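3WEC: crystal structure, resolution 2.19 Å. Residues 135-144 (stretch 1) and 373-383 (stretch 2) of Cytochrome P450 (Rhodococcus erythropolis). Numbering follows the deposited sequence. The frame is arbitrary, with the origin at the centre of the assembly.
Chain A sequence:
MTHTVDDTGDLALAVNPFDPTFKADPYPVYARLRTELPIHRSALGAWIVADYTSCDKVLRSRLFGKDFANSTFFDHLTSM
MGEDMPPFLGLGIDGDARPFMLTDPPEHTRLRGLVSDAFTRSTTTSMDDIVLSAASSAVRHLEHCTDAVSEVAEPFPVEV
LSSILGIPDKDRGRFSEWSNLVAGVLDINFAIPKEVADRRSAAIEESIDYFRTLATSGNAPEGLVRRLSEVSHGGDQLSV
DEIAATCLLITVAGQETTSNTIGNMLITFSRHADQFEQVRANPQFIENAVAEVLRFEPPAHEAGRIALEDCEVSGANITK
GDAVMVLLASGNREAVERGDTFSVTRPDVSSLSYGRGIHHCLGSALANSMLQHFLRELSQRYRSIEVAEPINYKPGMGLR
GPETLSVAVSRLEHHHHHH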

# COMPACT_ATOMS: atom_id res chain seq x y z
N ALA A 135 -2.88 3.36 -18.12
CA ALA A 135 -3.92 4.20 -17.47
C ALA A 135 -5.09 4.41 -18.43
O ALA A 135 -6.26 4.18 -18.06
CB ALA A 135 -3.38 5.55 -17.00
N SER A 136 -4.78 4.81 -19.67
CA SER A 136 -5.83 5.11 -20.63
C SER A 136 -6.64 3.89 -21.00
O SER A 136 -7.84 4.00 -21.13
CB SER A 136 -5.34 5.87 -21.87
OG SER A 136 -4.04 5.46 -22.23
N SER A 137 -6.02 2.73 -21.16
CA SER A 137 -6.79 1.51 -21.40
C SER A 137 -7.81 1.26 -20.29
O SER A 137 -8.96 0.90 -20.57
CB SER A 137 -5.89 0.29 -21.54
OG SER A 137 -5.17 0.36 -22.74
N ALA A 138 -7.36 1.44 -19.04
CA ALA A 138 -8.18 1.18 -17.84
C ALA A 138 -9.33 2.18 -17.78
O ALA A 138 -10.49 1.80 -17.61
CB ALA A 138 -7.35 1.26 -16.57
N VAL A 139 -8.98 3.46 -17.95
CA VAL A 139 -9.96 4.52 -17.96
C VAL A 139 -11.01 4.22 -19.03
O VAL A 139 -12.20 4.42 -18.79
CB VAL A 139 -9.30 5.92 -18.07
CG1 VAL A 139 -10.16 6.91 -18.84
CG2 VAL A 139 -9.00 6.44 -16.69
N ARG A 140 -10.56 3.69 -20.17
CA ARG A 140 -11.45 3.24 -21.26
C ARG A 140 -12.33 2.04 -20.90
O ARG A 140 -13.50 1.99 -21.28
CB ARG A 140 -10.61 2.95 -22.52
CG ARG A 140 -11.36 2.20 -23.62
CD ARG A 140 -10.50 2.04 -24.87
NE ARG A 140 -10.35 3.31 -25.60
CZ ARG A 140 -11.31 3.90 -26.33
NH1 ARG A 140 -12.51 3.35 -26.44
NH2 ARG A 140 -11.06 5.05 -26.94
N HIS A 141 -11.77 1.08 -20.16
CA HIS A 141 -12.51 -0.12 -19.73
C HIS A 141 -13.68 0.17 -18.78
O HIS A 141 -14.69 -0.54 -18.79
CB HIS A 141 -11.54 -1.16 -19.16
CG HIS A 141 -12.05 -2.60 -19.23
ND1 HIS A 141 -13.33 -2.92 -19.57
CD2 HIS A 141 -11.40 -3.81 -18.94
CE1 HIS A 141 -13.48 -4.26 -19.53
NE2 HIS A 141 -12.30 -4.81 -19.15
N LEU A 142 -13.55 1.26 -18.02
CA LEU A 142 -14.58 1.75 -17.10
C LEU A 142 -16.02 1.91 -17.64
O LEU A 142 -16.97 1.75 -16.87
CB LEU A 142 -14.16 3.07 -16.43
CG LEU A 142 -13.70 3.21 -14.97
CD1 LEU A 142 -14.40 4.43 -14.39
CD2 LEU A 142 -14.02 2.02 -14.09
N GLU A 143 -16.20 2.25 -18.93
CA GLU A 143 -17.55 2.41 -19.46
C GLU A 143 -18.28 1.11 -19.78
O GLU A 143 -19.48 1.12 -20.00
CB GLU A 143 -17.64 3.42 -20.64
CG GLU A 143 -16.83 3.12 -21.89
CD GLU A 143 -16.98 4.22 -22.94
OE1 GLU A 143 -16.06 4.37 -23.78
OE2 GLU A 143 -18.00 4.95 -22.93
N HIS A 144 -17.56 -0.00 -19.82
CA HIS A 144 -18.17 -1.29 -20.15
C HIS A 144 -17.65 -2.40 -19.28
O HIS A 144 -17.27 -3.48 -19.74
CB HIS A 144 -18.00 -1.61 -21.64
CG HIS A 144 -18.79 -0.70 -22.56
ND1 HIS A 144 -20.14 -0.58 -22.49
CD2 HIS A 144 -18.38 0.16 -23.58
CE1 HIS A 144 -20.57 0.31 -23.41
NE2 HIS A 144 -19.48 0.76 -24.08
N HIS A 373 -1.75 9.89 -14.12
CA HIS A 373 -2.16 9.55 -15.49
C HIS A 373 -3.55 8.99 -15.49
O HIS A 373 -4.29 9.18 -16.46
CB HIS A 373 -1.26 8.49 -16.11
CG HIS A 373 0.06 9.00 -16.56
ND1 HIS A 373 0.19 9.81 -17.62
CD2 HIS A 373 1.34 8.75 -16.08
CE1 HIS A 373 1.49 10.09 -17.80
NE2 HIS A 373 2.19 9.44 -16.85
N PHE A 374 -3.90 8.24 -14.44
CA PHE A 374 -5.23 7.65 -14.40
C PHE A 374 -6.29 8.74 -14.26
O PHE A 374 -7.29 8.69 -14.97
CB PHE A 374 -5.38 6.66 -13.26
CG PHE A 374 -6.77 6.05 -13.18
CD1 PHE A 374 -7.08 4.91 -13.89
CD2 PHE A 374 -7.74 6.61 -12.36
CE1 PHE A 374 -8.34 4.34 -13.81
CE2 PHE A 374 -8.99 6.02 -12.26
CZ PHE A 374 -9.30 4.91 -13.01
N LEU A 375 -6.07 9.68 -13.34
CA LEU A 375 -7.01 10.75 -13.08
C LEU A 375 -7.13 11.68 -14.33
O LEU A 375 -8.25 12.04 -14.72
CB LEU A 375 -6.59 11.53 -11.82
CG LEU A 375 -7.59 12.36 -11.01
CD1 LEU A 375 -6.91 13.59 -10.43
CD2 LEU A 375 -8.85 12.74 -11.75
N ARG A 376 -5.99 12.00 -14.96
CA ARG A 376 -5.92 12.85 -16.15
C ARG A 376 -6.73 12.27 -17.32
O ARG A 376 -7.43 13.01 -18.00
CB ARG A 376 -4.47 13.09 -16.61
CG ARG A 376 -4.44 13.90 -17.91
CD ARG A 376 -3.05 14.31 -18.40
NE ARG A 376 -2.34 15.12 -17.42
CZ ARG A 376 -1.47 14.64 -16.54
NH1 ARG A 376 -1.16 13.34 -16.52
NH2 ARG A 376 -0.89 15.46 -15.68
N GLU A 377 -6.61 10.96 -17.54
CA GLU A 377 -7.39 10.29 -18.58
C GLU A 377 -8.87 10.29 -18.18
O GLU A 377 -9.76 10.57 -19.00
CB GLU A 377 -6.89 8.86 -18.79
CG GLU A 377 -5.52 8.73 -19.46
CD GLU A 377 -5.47 9.37 -20.84
OE1 GLU A 377 -4.54 10.19 -21.06
OE2 GLU A 377 -6.36 9.07 -21.69
N LEU A 378 -9.11 9.98 -16.91
CA LEU A 378 -10.42 9.95 -16.31
C LEU A 378 -11.22 11.24 -16.52
O LEU A 378 -12.37 11.22 -16.94
CB LEU A 378 -10.28 9.75 -14.81
CG LEU A 378 -11.14 8.74 -14.02
CD1 LEU A 378 -11.64 9.38 -12.73
CD2 LEU A 378 -12.27 8.08 -14.80
N SER A 379 -10.60 12.35 -16.15
CA SER A 379 -11.24 13.66 -16.15
C SER A 379 -11.35 14.19 -17.56
O SER A 379 -12.27 14.93 -17.84
CB SER A 379 -10.45 14.65 -15.30
OG SER A 379 -9.08 14.65 -15.69
N GLN A 380 -10.41 13.82 -18.42
CA GLN A 380 -10.45 14.23 -19.84
C GLN A 380 -11.53 13.45 -20.59
O GLN A 380 -12.24 14.01 -21.38
CB GLN A 380 -9.08 14.07 -20.50
CG GLN A 380 -8.02 15.06 -20.00
CD GLN A 380 -6.69 14.97 -20.76
OE1 GLN A 380 -6.21 13.88 -21.12
NE2 GLN A 380 -6.07 16.12 -20.98
N ARG A 381 -11.69 12.16 -20.29
CA ARG A 381 -12.69 11.30 -20.92
C ARG A 381 -14.15 11.49 -20.42
O ARG A 381 -15.10 11.39 -21.21
CB ARG A 381 -12.26 9.84 -20.73
CG ARG A 381 -13.08 8.89 -21.58
CD ARG A 381 -12.46 7.51 -21.79
NE ARG A 381 -13.31 6.89 -22.79
CZ ARG A 381 -13.15 7.05 -24.11
NH1 ARG A 381 -12.12 7.73 -24.59
NH2 ARG A 381 -14.01 6.49 -24.94
N TYR A 382 -14.34 11.75 -19.12
CA TYR A 382 -15.68 11.67 -18.51
C TYR A 382 -16.09 12.96 -17.80
O TYR A 382 -15.28 13.61 -17.15
CB TYR A 382 -15.78 10.46 -17.53
CG TYR A 382 -15.48 9.10 -18.17
CD1 TYR A 382 -16.27 8.63 -19.22
CD2 TYR A 382 -14.41 8.30 -17.73
CE1 TYR A 382 -16.02 7.42 -19.83
CE2 TYR A 382 -14.14 7.06 -18.34
CZ TYR A 382 -14.96 6.64 -19.40
OH TYR A 382 -14.78 5.45 -20.05
N ARG A 383 -17.35 13.33 -17.96
CA ARG A 383 -17.90 14.51 -17.26
C ARG A 383 -18.36 14.18 -15.82
O ARG A 383 -18.26 15.03 -14.93
CB ARG A 383 -19.03 15.21 -18.06
CG ARG A 383 -20.47 14.79 -17.74
CD ARG A 383 -21.47 15.96 -17.64
NE ARG A 383 -21.12 17.06 -18.54
CZ ARG A 383 -20.27 18.05 -18.23
NH1 ARG A 383 -19.68 18.09 -17.04
NH2 ARG A 383 -20.00 19.00 -19.11
O HOH W 1 -8.62 6.71 -22.14

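Two helical segments far apart in sequence pack side by side, their axes approaching to 8.6 Å with an angle of 44° between their N-to-C directions. The contact buries 632 Å² summed over both sides. The backbones come nearest at Ala135, a small residue: its CA lies 4.8 Å from Phe374 CA, and Ala135 CB, pointing toward the other helix, rests 3.7 Å from His373 CB and 3.7 Å from Phe374 N. A methyl group fills this narrow space against the backbone itself.

Val139 is the centre of the packing and has the largest covered area, 113 Å². Its side chain is a knob in a hole formed by Phe374, Glu377, Leu378 and Arg381. Its chi1 of 148° lies between wells, and in this conformation both methyls of Val139 touch Glu377 CB, Val139 CG1 and Val139 CG2 each lying 3.8 Å from it. Val139 CG2 lies over the face of the Phe374 ring, 3.9 Å from the ring centroid and 21° off its normal, a CH-pi geometry; Val139 CG2 also lies 3.3 Å from Phe374 O and 4.0 Å from Leu378 CB. Val139 CG1, by contrast, lies 3.8 Å from Arg381 CD, and Val139 CG1 is 4.0 Å from Tyr382 CE2. A beta-branched residue suits this hole because it offers two methyls close to the backbone.

Phe374 shows how a sideways CA-to-CB bond can still serve the contact. With chi1 at 179° (t) and chi2 at 88°, the ring swings nearer the first stretch, presenting a face to Val139 and an edge to Ala138, with Ala138 CB 4.3 Å from Phe374 CE1. Leu378 likewise starts sideways and ends nearer, placing Leu378 CD2 4.2 Å from Leu142 CD1; both leucines have chi1 and chi2 off the wells.

Tyr382, the first residue to leave helical phi/psi (-124/139), directs its side chain back to the contact with chi1 at -58° (m). Tyr382 OH donates a hydrogen bond to Val139 O at 3.1 Å, with that oxygen near the ring plane, as expected for an in-plane phenol hydrogen. The buried hydroxyl is thus satisfied, while the ring carbons pack against aliphatic atoms. Arg381 NE adds a weak hydrogen bond to Tyr382 OH at 3.4 Å.

The polar margin depends on long side chains. Arg381 is extended, with chi1 to chi3 all t, so its aliphatic part covers Val139 and its guanidinium reaches Glu143. Arg381 NH2 donates to Glu143 OE1 at 3.2 Å, with an N-H...acceptor angle of 166°, a salt bridge approached at the guanidinium edge. Arg140 lies over a face of the same group, with Arg140 NH2 3.7 Å from Arg381 NH1: a close pair of like charges, alongside which the Glu143 carboxylate supplies the opposite charge.

Glu377 turns with chi1 -70° and chi2 -59° (both m), bringing Glu377 OE2 to 3.4 Å from Ser136 CB. Water 1 completes a bridge, donating to Ser136 O at 3.0 Å and to Glu377 OE2 at 3.3 Å.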